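Local coordinates for protein predicted ATPase of the ABC class (Vibrio vulnificus, PDB 5D6A) that is a predicted ABC-class ATPase that binds the ATP analogue AMP-PNP and probably hydrolyses ATP in its P-loop domain, at residues F369-E374 and G413-V418; N318-L323 and E385-L390. One frame throughout, in Å; residues are numbered along the deposited sequence.

Contact 1: F369-E374 and G413-V418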
ATOM      1  N   PHE A 369      21.083  -8.068   2.962  1.00 74.23           N
ATOM      2  CA  PHE A 369      21.279  -7.340   4.211  1.00 73.22           C
ATOM      3  C   PHE A 369      21.336  -8.241   5.449  1.00 71.07           C
ATOM      4  O   PHE A 369      21.978  -7.890   6.442  1.00 72.85           O
ATOM      5  CB  PHE A 369      20.160  -6.299   4.367  1.00 75.54           C
ATOM      6  CG  PHE A 369      20.135  -5.617   5.705  1.00 77.13           C
ATOM      7  CD1 PHE A 369      21.034  -4.602   6.002  1.00 79.43           C
ATOM      8  CD2 PHE A 369      19.190  -5.972   6.662  1.00 77.64           C
ATOM      9  CE1 PHE A 369      21.005  -3.968   7.235  1.00 80.12           C
ATOM     10  CE2 PHE A 369      19.156  -5.341   7.894  1.00 78.21           C
ATOM     11  CZ  PHE A 369      20.064  -4.337   8.180  1.00 79.19           C
HETATM   12  N   MSE A 370      20.669  -9.391   5.382  0.50 68.33           N
HETATM   13  CA  MSE A 370      20.621 -10.321   6.511  0.50 67.12           C
HETATM   14  C   MSE A 370      21.851 -11.178   6.639  0.50 68.40           C
HETATM   15  O   MSE A 370      22.518 -11.168   7.676  0.50 67.25           O
HETATM   16  CB  MSE A 370      19.423 -11.253   6.347  0.50 64.94           C
HETATM   17  CG  MSE A 370      18.100 -10.498   6.407  0.50 63.71           C
HETATM   18 SE   MSE A 370      17.946  -9.518   8.106  0.50 60.24          SE
HETATM   19  CE  MSE A 370      17.082 -10.945   9.154  0.50 60.30           C
ATOM     20  N   ILE A 371      22.161 -11.927   5.583  1.00 70.37           N
ATOM     21  CA  ILE A 371      23.303 -12.858   5.595  1.00 70.00           C
ATOM     22  C   ILE A 371      24.519 -12.488   4.744  1.00 73.27           C
ATOM     23  O   ILE A 371      24.476 -11.591   3.901  1.00 72.15           O
ATOM     24  CB  ILE A 371      22.843 -14.292   5.225  1.00 67.80           C
ATOM     25  CG1 ILE A 371      22.089 -14.335   3.885  1.00 67.28           C
ATOM     26  CG2 ILE A 371      21.933 -14.839   6.308  1.00 67.28           C
ATOM     27  CD1 ILE A 371      22.910 -13.986   2.660  1.00 66.75           C
ATOM     28  N   ARG A 372      25.607 -13.209   5.009  1.00 78.66           N
ATOM     29  CA  ARG A 372      26.871 -13.064   4.308  1.00 84.36           C
ATOM     30  C   ARG A 372      26.942 -14.227   3.329  1.00 84.75           C
ATOM     31  O   ARG A 372      26.228 -15.216   3.494  1.00 84.95           O
ATOM     32  CB  ARG A 372      28.021 -13.167   5.313  1.00 89.33           C
ATOM     33  CG  ARG A 372      29.402 -12.794   4.789  1.00 92.94           C
ATOM     34  CD  ARG A 372      29.526 -11.300   4.535  1.00 94.89           C
ATOM     35  NE  ARG A 372      30.907 -10.914   4.253  1.00 97.61           N
ATOM     36  CZ  ARG A 372      31.328  -9.661   4.087  1.00 99.11           C
ATOM     37  NH1 ARG A 372      30.480  -8.642   4.177  1.00 98.05           N
ATOM     38  NH2 ARG A 372      32.611  -9.425   3.836  1.00102.08           N
ATOM     39  N   ASP A 373      27.795 -14.125   2.315  1.00 86.54           N
ATOM     40  CA  ASP A 373      27.933 -15.218   1.357  1.00 89.39           C
ATOM     41  C   ASP A 373      29.270 -15.144   0.622  1.00 90.83           C
ATOM     42  O   ASP A 373      29.573 -14.147  -0.031  1.00 88.21           O
ATOM     43  CB  ASP A 373      26.773 -15.204   0.355  1.00 90.87           C
ATOM     44  CG  ASP A 373      26.739 -16.448  -0.528  1.00 92.92           C
ATOM     45  OD1 ASP A 373      27.597 -17.343  -0.357  1.00 93.81           O
ATOM     46  OD2 ASP A 373      25.842 -16.535  -1.391  1.00 92.68           O
ATOM     47  N   GLU A 374      30.059 -16.209   0.740  1.00 95.43           N
ATOM     48  CA  GLU A 374      31.361 -16.286   0.084  1.00100.86           C
ATOM     49  C   GLU A 374      31.197 -16.396  -1.434  1.00101.54           C
ATOM     50  O   GLU A 374      32.041 -15.915  -2.193  1.00100.48           O
ATOM     51  CB  GLU A 374      32.154 -17.483   0.623  1.00105.96           C
ATOM     52  CG  GLU A 374      33.550 -17.645   0.030  1.00110.74           C
ATOM     53  CD  GLU A 374      34.460 -16.457   0.300  1.00112.06           C
ATOM     54  OE1 GLU A 374      35.455 -16.297  -0.437  1.00112.95           O
ATOM     55  OE2 GLU A 374      34.181 -15.678   1.239  1.00113.11           O
ATOM     56  N   GLY A 413      20.756 -19.846   8.553  1.00 87.42           N
ATOM     57  CA  GLY A 413      21.097 -20.532   9.799  1.00 86.97           C
ATOM     58  C   GLY A 413      22.327 -20.024  10.526  1.00 86.20           C
ATOM     59  O   GLY A 413      22.639 -20.502  11.617  1.00 85.82           O
ATOM     60  N   ASP A 414      23.027 -19.057   9.940  1.00 85.35           N
ATOM     61  CA  ASP A 414      24.231 -18.509  10.575  1.00 86.10           C
ATOM     62  C   ASP A 414      23.912 -17.608  11.781  1.00 79.55           C
ATOM     63  O   ASP A 414      24.806 -17.265  12.558  1.00 79.84           O
ATOM     64  CB  ASP A 414      25.116 -17.786   9.549  1.00 90.85           C
ATOM     65  CG  ASP A 414      24.365 -16.735   8.760  1.00 93.15           C
ATOM     66  OD1 ASP A 414      23.137 -16.598   8.955  1.00 95.11           O
ATOM     67  OD2 ASP A 414      25.002 -16.051   7.931  1.00 98.97           O
ATOM     68  N   TYR A 415      22.643 -17.230  11.930  1.00 71.73           N
ATOM     69  CA  TYR A 415      22.206 -16.429  13.079  1.00 66.73           C
ATOM     70  C   TYR A 415      22.124 -17.263  14.354  1.00 66.24           C
ATOM     71  O   TYR A 415      22.224 -16.727  15.454  1.00 65.09           O
ATOM     72  CB  TYR A 415      20.833 -15.806  12.827  1.00 62.90           C
ATOM     73  CG  TYR A 415      20.841 -14.545  12.007  1.00 60.10           C
ATOM     74  CD1 TYR A 415      20.881 -14.588  10.620  1.00 60.76           C
ATOM     75  CD2 TYR A 415      20.774 -13.304  12.624  1.00 58.02           C
ATOM     76  CE1 TYR A 415      20.874 -13.423   9.870  1.00 59.92           C
ATOM     77  CE2 TYR A 415      20.767 -12.137  11.886  1.00 57.32           C
ATOM     78  CZ  TYR A 415      20.816 -12.200  10.512  1.00 58.17           C
ATOM     79  OH  TYR A 415      20.807 -11.036   9.781  1.00 57.91           O
ATOM     80  N   LEU A 416      21.927 -18.572  14.201  1.00 67.61           N
ATOM     81  CA  LEU A 416      21.812 -19.487  15.343  1.00 68.87           C
ATOM     82  C   LEU A 416      23.001 -19.401  16.295  1.00 69.88           C
ATOM     83  O   LEU A 416      22.877 -19.696  17.486  1.00 69.77           O
ATOM     84  CB  LEU A 416      21.686 -20.934  14.855  1.00 70.84           C
ATOM     85  CG  LEU A 416      20.479 -21.285  13.987  1.00 70.62           C
ATOM     86  CD1 LEU A 416      20.591 -22.725  13.508  1.00 73.41           C
ATOM     87  CD2 LEU A 416      19.181 -21.059  14.746  1.00 68.90           C
ATOM     88  N   ASP A 417      24.148 -18.998  15.758  1.00 70.67           N
ATOM     89  CA  ASP A 417      25.371 -18.899  16.537  1.00 72.33           C
ATOM     90  C   ASP A 417      25.318 -17.775  17.576  1.00 69.51           C
ATOM     91  O   ASP A 417      25.628 -17.995  18.748  1.00 69.98           O
ATOM     92  CB  ASP A 417      26.559 -18.698  15.587  1.00 75.45           C
ATOM     93  CG  ASP A 417      27.903 -18.901  16.265  1.00 79.81           C
ATOM     94  OD1 ASP A 417      27.948 -19.403  17.410  1.00 81.63           O
ATOM     95  OD2 ASP A 417      28.927 -18.574  15.631  1.00 82.92           O
ATOM     96  N   VAL A 418      24.903 -16.585  17.149  1.00 65.65           N
ATOM     97  CA  VAL A 418      24.862 -15.417  18.042  1.00 63.79           C
ATOM     98  C   VAL A 418      23.555 -15.261  18.844  1.00 61.56           C
ATOM     99  O   VAL A 418      23.475 -14.419  19.738  1.00 61.52           O
ATOM    100  CB  VAL A 418      25.137 -14.111  17.250  1.00 62.49           C
ATOM    101  CG1 VAL A 418      23.960 -13.755  16.344  1.00 60.09           C
ATOM    102  CG2 VAL A 418      25.451 -12.955  18.194  1.00 62.43           C
TER

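Contact 2: N318-L323 and E385-L390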
ATOM      1  N   ASN A 318      28.393   1.937   9.621  1.00 46.26           N
ATOM      2  CA  ASN A 318      28.337   0.657  10.330  1.00 47.10           C
ATOM      3  C   ASN A 318      27.805  -0.503   9.495  1.00 47.62           C
ATOM      4  O   ASN A 318      27.972  -1.659   9.877  1.00 49.21           O
ATOM      5  CB  ASN A 318      27.490   0.782  11.599  1.00 46.21           C
ATOM      6  CG  ASN A 318      28.087   1.740  12.613  1.00 47.01           C
ATOM      7  OD1 ASN A 318      29.270   2.078  12.551  1.00 49.35           O
ATOM      8  ND2 ASN A 318      27.271   2.169  13.565  1.00 46.04           N
ATOM      9  N   TYR A 319      27.171  -0.207   8.364  1.00 47.56           N
ATOM     10  CA  TYR A 319      26.613  -1.266   7.524  1.00 48.58           C
ATOM     11  C   TYR A 319      27.122  -1.189   6.091  1.00 51.22           C
ATOM     12  O   TYR A 319      27.640  -2.173   5.563  1.00 54.47           O
ATOM     13  CB  TYR A 319      25.086  -1.208   7.575  1.00 47.10           C
ATOM     14  CG  TYR A 319      24.570  -1.207   8.997  1.00 45.91           C
ATOM     15  CD1 TYR A 319      24.542  -2.379   9.745  1.00 46.22           C
ATOM     16  CD2 TYR A 319      24.136  -0.030   9.604  1.00 44.35           C
ATOM     17  CE1 TYR A 319      24.087  -2.383  11.051  1.00 45.48           C
ATOM     18  CE2 TYR A 319      23.677  -0.027  10.909  1.00 43.65           C
ATOM     19  CZ  TYR A 319      23.657  -1.207  11.627  1.00 44.24           C
ATOM     20  OH  TYR A 319      23.207  -1.222  12.925  1.00 44.12           O
ATOM     21  N   ILE A 320      26.983  -0.024   5.466  1.00 51.93           N
ATOM     22  CA  ILE A 320      27.456   0.172   4.099  1.00 53.49           C
ATOM     23  C   ILE A 320      28.877   0.724   4.146  1.00 56.04           C
ATOM     24  O   ILE A 320      29.144   1.713   4.828  1.00 57.83           O
ATOM     25  CB  ILE A 320      26.532   1.114   3.311  1.00 52.14           C
ATOM     26  CG1 ILE A 320      25.113   0.534   3.285  1.00 51.10           C
ATOM     27  CG2 ILE A 320      27.060   1.320   1.894  1.00 52.84           C
ATOM     28  CD1 ILE A 320      24.095   1.405   2.585  1.00 51.19           C
ATOM     29  N   ASN A 321      29.781   0.081   3.416  1.00 58.59           N
ATOM     30  CA  ASN A 321      31.188   0.476   3.398  1.00 62.01           C
ATOM     31  C   ASN A 321      31.586   1.288   2.166  1.00 63.31           C
ATOM     32  O   ASN A 321      32.363   2.239   2.272  1.00 64.50           O
ATOM     33  CB  ASN A 321      32.065  -0.773   3.508  1.00 64.39           C
ATOM     34  CG  ASN A 321      31.835  -1.533   4.802  1.00 64.41           C
ATOM     35  OD1 ASN A 321      31.517  -0.943   5.833  1.00 64.81           O
ATOM     36  ND2 ASN A 321      32.005  -2.846   4.756  1.00 66.23           N
ATOM     37  N   HIS A 322      31.053   0.911   1.005  1.00 64.43           N
ATOM     38  CA  HIS A 322      31.354   1.601  -0.249  1.00 64.97           C
ATOM     39  C   HIS A 322      30.089   1.892  -1.060  1.00 63.35           C
ATOM     40  O   HIS A 322      29.113   1.146  -1.005  1.00 61.47           O
ATOM     41  CB  HIS A 322      32.328   0.768  -1.091  1.00 67.86           C
ATOM     42  CG  HIS A 322      32.618   1.351  -2.442  1.00 70.11           C
ATOM     43  ND1 HIS A 322      33.638   2.252  -2.662  1.00 71.41           N
ATOM     44  CD2 HIS A 322      32.018   1.161  -3.642  1.00 70.66           C
ATOM     45  CE1 HIS A 322      33.653   2.591  -3.940  1.00 72.50           C
ATOM     46  NE2 HIS A 322      32.680   1.943  -4.555  1.00 72.15           N
ATOM     47  N   LEU A 323      30.132   2.991  -1.808  1.00 63.74           N
ATOM     48  CA  LEU A 323      29.033   3.414  -2.667  1.00 62.58           C
ATOM     49  C   LEU A 323      29.585   3.894  -4.003  1.00 64.48           C
ATOM     50  O   LEU A 323      30.704   4.411  -4.065  1.00 65.83           O
ATOM     51  CB  LEU A 323      28.239   4.543  -2.008  1.00 60.25           C
ATOM     52  CG  LEU A 323      27.412   4.176  -0.775  1.00 59.19           C
ATOM     53  CD1 LEU A 323      26.870   5.431  -0.108  1.00 58.06           C
ATOM     54  CD2 LEU A 323      26.280   3.225  -1.137  1.00 58.10           C
ATOM     55  N   GLU A 385      33.567  -2.798  -2.058  1.00137.79           N
ATOM     56  CA  GLU A 385      33.749  -3.491  -0.786  1.00132.41           C
ATOM     57  C   GLU A 385      32.403  -4.061  -0.331  1.00124.98           C
ATOM     58  O   GLU A 385      31.378  -3.383  -0.428  1.00120.23           O
ATOM     59  CB  GLU A 385      34.334  -2.556   0.275  1.00131.53           C
ATOM     60  CG  GLU A 385      35.719  -2.026  -0.074  1.00135.05           C
ATOM     61  CD  GLU A 385      36.301  -1.121   0.999  1.00134.57           C
ATOM     62  OE1 GLU A 385      37.420  -0.608   0.795  1.00136.41           O
ATOM     63  OE2 GLU A 385      35.646  -0.920   2.044  1.00131.39           O
ATOM     64  N   PRO A 386      32.402  -5.309   0.167  1.00121.90           N
ATOM     65  CA  PRO A 386      31.163  -5.976   0.575  1.00115.74           C
ATOM     66  C   PRO A 386      30.431  -5.300   1.735  1.00109.13           C
ATOM     67  O   PRO A 386      31.066  -4.798   2.663  1.00109.62           O
ATOM     68  CB  PRO A 386      31.638  -7.376   0.984  1.00117.72           C
ATOM     69  CG  PRO A 386      33.063  -7.195   1.372  1.00121.20           C
ATOM     70  CD  PRO A 386      33.594  -6.125   0.468  1.00124.37           C
ATOM     71  N   ILE A 387      29.102  -5.289   1.661  1.00102.10           N
ATOM     72  CA  ILE A 387      28.269  -4.707   2.713  1.00 94.69           C
ATOM     73  C   ILE A 387      28.369  -5.567   3.971  1.00 90.81           C
ATOM     74  O   ILE A 387      28.507  -6.786   3.881  1.00 92.25           O
ATOM     75  CB  ILE A 387      26.785  -4.604   2.269  1.00 91.18           C
ATOM     76  CG1 ILE A 387      25.949  -3.865   3.319  1.00 86.79           C
ATOM     77  CG2 ILE A 387      26.192  -5.985   2.002  1.00 91.17           C
ATOM     78  CD1 ILE A 387      24.494  -3.709   2.937  1.00 84.93           C
ATOM     79  N   THR A 388      28.318  -4.926   5.136  1.00 84.84           N
ATOM     80  CA  THR A 388      28.389  -5.635   6.412  1.00 81.57           C
ATOM     81  C   THR A 388      26.975  -6.075   6.811  1.00 76.76           C
ATOM     82  O   THR A 388      26.161  -5.244   7.222  1.00 74.28           O
ATOM     83  CB  THR A 388      28.997  -4.741   7.510  1.00 81.29           C
ATOM     84  OG1 THR A 388      30.293  -4.292   7.097  1.00 84.54           O
ATOM     85  CG2 THR A 388      29.124  -5.502   8.824  1.00 80.90           C
ATOM     86  N   PRO A 389      26.680  -7.387   6.704  1.00 74.85           N
ATOM     87  CA  PRO A 389      25.339  -7.881   7.015  1.00 71.62           C
ATOM     88  C   PRO A 389      25.001  -7.809   8.496  1.00 68.11           C
ATOM     89  O   PRO A 389      25.894  -7.869   9.342  1.00 68.69           O
ATOM     90  CB  PRO A 389      25.387  -9.333   6.544  1.00 73.65           C
ATOM     91  CG  PRO A 389      26.808  -9.724   6.723  1.00 76.71           C
ATOM     92  CD  PRO A 389      27.622  -8.492   6.450  1.00 77.62           C
ATOM     93  N   LEU A 390      23.710  -7.690   8.792  1.00 64.65           N
ATOM     94  CA  LEU A 390      23.224  -7.579  10.164  1.00 63.37           C
ATOM     95  C   LEU A 390      23.806  -8.642  11.096  1.00 64.01           C
ATOM     96  O   LEU A 390      24.166  -8.340  12.233  1.00 65.24           O
ATOM     97  CB  LEU A 390      21.692  -7.645  10.186  1.00 61.51           C
ATOM     98  CG  LEU A 390      21.017  -7.608  11.561  1.00 60.80           C
ATOM     99  CD1 LEU A 390      21.421  -6.369  12.350  1.00 60.74           C
ATOM    100  CD2 LEU A 390      19.506  -7.681  11.409  1.00 59.49           C
TER

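Contact 1: F369-E374 and G413-V418
Met370 and Ile371, where the short helix 367-370 of the P-loop domain ends, meet Asp414 and Tyr415 at the start of a turn-like run leading to strand 421-425. The polar link is a weak hydrogen bond from Tyr415 OH to Met370 O, 2.7 Å long. A carbonyl in the last turn of a helix has lost its usual N-H partner further along the chain, and a tyrosine suits such a place: it is long enough to bring a hydroxyl to it while its ring stays among apolar groups. The carbonyl oxygen approaches the ring obliquely, and the side chains of Met370 and Tyr415 cross at about a right angle. Met370 is present as selenomethionine in two conformers, so the approach of its CE to Tyr415 CZ, 4.2 Å in one of them, is only a tentative detail.

Ile371, the first residue to leave the helical conformation, touches through one branch. With chi1 at 54° its CG1 lies between the backbone N and the carbonyl carbon, and the CG2 methyl is left to face the other segment. That methyl reaches the edge of the Tyr415 ring, near its plane, at 4.0 Å from CE1. It also lies against the carboxylate of Asp414, 3.4 Å from OD1, a van der Waals contact of an apolar group with a partly exposed acid. Two residues further on, Asp373 stands at the N-cap of the next helix, its OD1 accepting from Arg375 N.

Beyond the segments, Tyr415 rests on Leu262 of strand 260-264 and on Leu390 and Val391 of helix 390-401. Gly411 of the second subunit packs on Ile371, which places this junction of helix, loop and central sheet at the subunit interface.

Contact 2: N318-L323 and E385-L390
Glu385 faces His322 at one end of the pairing, their CB atoms 4.1 Å apart. Its extended side chain brings OE2 to 3.9 Å from Asn321 CB, a position to be read with caution because the glutamate is poorly ordered, as is common for an exposed charged side chain with no salt bridge across the contact.

Pro386 contributes its backbone: Pro386 O receives a weak hydrogen bond from Asn321 ND2, 3.0 Å long. A proline has no N-H to offer, but its carbonyl remains a good acceptor for an amide side chain.

Ile387 supplies apolar cover. Its chi1 of -174° carries CG1 opposite the backbone N, and this atom passes 3.3 Å from Tyr319 O, while CD1 at the tip meets CG1 of Ile320.

Thr388 ties the segments together twice. Its backbone N donates to Tyr319 O at 2.9 Å, the one main-chain bond between the two. Its OG1 accepts a hydrogen bond from Asn321 ND2 at 3.2 Å, the hydroxyl tilted 23° out of the amide plane, and the two side chains cross at about a right angle. Asn321 thus uses one amide nitrogen to hold both the Pro386 carbonyl and the Thr388 hydroxyl, a task well matched to a short side chain with two N-H groups. The Thr388 carbonyl oxygen lies at the edge of the Tyr319 ring, 4.1 Å from CD1.

Tyr319 also packs on helices 339-352 and 390-401. Two irregular loops thus run roughly antiparallel, their end-to-end directions 158° apart, joined by one backbone bond and an asparagine bridge without forming a sheet, on a part of the P-loop domain where the side chain of Ile387 comes within about 9 Å of a bound AMP-PNP.

How the contacts relate
The centres of contacts 1 and 2 are about 14 Å apart, and all four segments belong to the P-loop domain. Along the chain they alternate: 318-323, 369-374, 385-390, then 413-418. The two contacts touch directly, with a probable backbone hydrogen bond from Leu390 N to Phe369 O, and with Arg372 packing on the chain at Pro386 and Ile387. Helix 390-401 gives residues that pack on both Tyr415 and Tyr319, while helix 339-352 lies against Phe369 and Tyr319. The connections around helix 367-370 are thereby joined to the loops on either side of it in sequence, close to bound nucleotide and the second subunit.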